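Globin (Chloroflexus aurantiacus, PDB 5D1V) binds heme as a group II truncated hemoglobin of a thermophilic phototrophic bacterium and is probably an oxygen-binding, oxygen-carrying protein. Local coordinates at residues 8-13 with 99-104. Numbering follows the deposited sequence.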
loop_
_atom_site.group_PDB
_atom_site.type_symbol
_atom_site.label_atom_id
_atom_site.label_comp_id
_atom_site.label_asym_id
_atom_site.label_seq_id
_atom_site.Cartn_x
_atom_site.Cartn_y
_atom_site.Cartn_z
ATOM N N GLU A 8 2.467 -16.428 -19.112
ATOM C CA GLU A 8 3.442 -16.230 -20.196
ATOM C C GLU A 8 3.998 -14.820 -20.153
ATOM O O GLU A 8 5.203 -14.614 -20.293
ATOM C CB GLU A 8 2.804 -16.475 -21.569
ATOM C CG GLU A 8 2.146 -17.838 -21.769
ATOM C CD GLU A 8 1.362 -17.929 -23.091
ATOM O OE1 GLU A 8 2.010 -17.901 -24.163
ATOM O OE2 GLU A 8 0.106 -18.019 -23.058
ATOM N N GLN A 9 3.110 -13.848 -19.962
ATOM C CA GLN A 9 3.489 -12.435 -20.031
ATOM C C GLN A 9 4.558 -12.061 -19.021
ATOM O O GLN A 9 5.398 -11.215 -19.281
ATOM C CB GLN A 9 2.287 -11.547 -19.798
ATOM C CG GLN A 9 1.323 -11.465 -20.972
ATOM C CD GLN A 9 0.011 -10.827 -20.572
ATOM O OE1 GLN A 9 -1.054 -11.422 -20.742
ATOM N NE2 GLN A 9 0.079 -9.617 -20.019
ATOM N N ILE A 10 4.524 -12.677 -17.849
ATOM C CA ILE A 10 5.427 -12.251 -16.789
ATOM C C ILE A 10 6.672 -13.144 -16.719
ATOM O O ILE A 10 7.516 -12.934 -15.857
ATOM C CB ILE A 10 4.689 -12.173 -15.402
ATOM C CG1 ILE A 10 4.407 -13.559 -14.800
ATOM C CG2 ILE A 10 3.393 -11.333 -15.517
ATOM C CD1 ILE A 10 3.970 -13.478 -13.339
ATOM N N GLY A 11 6.802 -14.110 -17.634
ATOM C CA GLY A 11 8.008 -14.931 -17.700
ATOM C C GLY A 11 7.880 -16.336 -17.128
ATOM O O GLY A 11 8.870 -17.058 -16.947
ATOM N N GLY A 12 6.656 -16.734 -16.830
ATOM C CA GLY A 12 6.396 -18.109 -16.448
ATOM C C GLY A 12 6.877 -18.541 -15.067
ATOM O O GLY A 12 6.970 -17.750 -14.120
ATOM N N GLU A 13 7.175 -19.833 -14.978
ATOM C CA GLU A 13 7.489 -20.514 -13.703
ATOM C C GLU A 13 8.569 -19.807 -12.909
ATOM O O GLU A 13 8.484 -19.631 -11.691
ATOM C CB GLU A 13 7.934 -21.955 -13.984
ATOM C CG GLU A 13 8.276 -22.747 -12.731
ATOM C CD GLU A 13 8.495 -24.223 -12.988
ATOM O OE1 GLU A 13 8.705 -24.599 -14.151
ATOM O OE2 GLU A 13 8.449 -25.008 -12.014
ATOM N N ALA A 99 9.833 -8.743 -7.374
ATOM C CA ALA A 99 10.113 -9.792 -8.355
ATOM C C ALA A 99 10.197 -9.246 -9.773
ATOM O O ALA A 99 10.555 -9.971 -10.690
ATOM C CB ALA A 99 9.068 -10.864 -8.292
ATOM N N GLY A 100 9.858 -7.976 -9.944
ATOM C CA GLY A 100 9.950 -7.332 -11.236
ATOM C C GLY A 100 8.816 -7.642 -12.198
ATOM O O GLY A 100 9.008 -7.644 -13.407
ATOM N N VAL A 101 7.622 -7.870 -11.675
ATOM C CA VAL A 101 6.495 -8.193 -12.526
ATOM C C VAL A 101 6.110 -6.946 -13.305
ATOM O O VAL A 101 5.835 -5.919 -12.699
ATOM C CB VAL A 101 5.313 -8.712 -11.707
ATOM C CG1 VAL A 101 4.158 -9.083 -12.604
ATOM C CG2 VAL A 101 5.759 -9.910 -10.844
ATOM N N PRO A 102 6.096 -7.030 -14.649
ATOM C CA PRO A 102 5.788 -5.879 -15.497
ATOM C C PRO A 102 4.316 -5.514 -15.521
ATOM O O PRO A 102 3.459 -6.381 -15.310
ATOM C CB PRO A 102 6.216 -6.356 -16.885
ATOM C CG PRO A 102 5.890 -7.794 -16.861
ATOM C CD PRO A 102 6.319 -8.232 -15.467
ATOM N N GLU A 103 4.041 -4.246 -15.793
ATOM C CA GLU A 103 2.679 -3.790 -16.065
ATOM C C GLU A 103 2.369 -4.101 -17.526
ATOM O O GLU A 103 3.281 -4.159 -18.353
ATOM C CB GLU A 103 2.548 -2.291 -15.795
ATOM C CG GLU A 103 2.813 -1.896 -14.376
ATOM C CD GLU A 103 1.641 -2.180 -13.480
ATOM O OE1 GLU A 103 1.717 -1.892 -12.263
ATOM O OE2 GLU A 103 0.634 -2.690 -13.994
ATOM N N PRO A 104 1.088 -4.302 -17.864
ATOM C CA PRO A 104 -0.127 -4.296 -17.043
ATOM C C PRO A 104 -0.385 -5.588 -16.249
ATOM O O PRO A 104 -1.299 -5.627 -15.413
ATOM C CB PRO A 104 -1.231 -4.074 -18.079
ATOM C CG PRO A 104 -0.679 -4.685 -19.334
ATOM C CD PRO A 104 0.784 -4.424 -19.302
HETATM O O HOH W 1 8.995 -10.654 -15.096
#
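I10 and V101 meet through one methyl each: CG2 of I10 lies 3.8 Å from CG1 of V101, the two side chains running obliquely past one another. With chi1 at 74°, I10 tucks its longer CG1 arm in between backbone N and C, and the CG2 methyl, anti to C, is left to meet V101. V101 holds CG1 anti to its own backbone N (chi1 -178°), and this is the branch that does the touching. The same I10 CG2 also comes within 4.3 Å of CD of P102, so one methyl faces both a valine branch and the CD carbon of a proline ring. At the outer margin, CG of P102 lies 4.2 Å from the backbone O of Q9, a loose approach.

No direct hydrogen bond joins the two segments. A water links them loosely: its O lies 2.8 Å from O of I10, a bond it donates, and it gives a weak one of 3.5 Å to O of G100. T15 OG1 bonds to that same I10 carbonyl. Both turns carry a glycine at positive phi: G11 and G100 each close a Schellman motif at the end of a helix, and G11 N bonds back to E8 O at 3.1 Å.

The contact thus joins the end of the short N-terminal helix 6-9 to the loop linking helices 82-98 and 105-119, with the I10 side chain about 14 Å from the heme of this globin fold. M109 of helix 105-119 touches both I10 and V101, while helix 13-28 supplies F16 against I10 and I19 against V101.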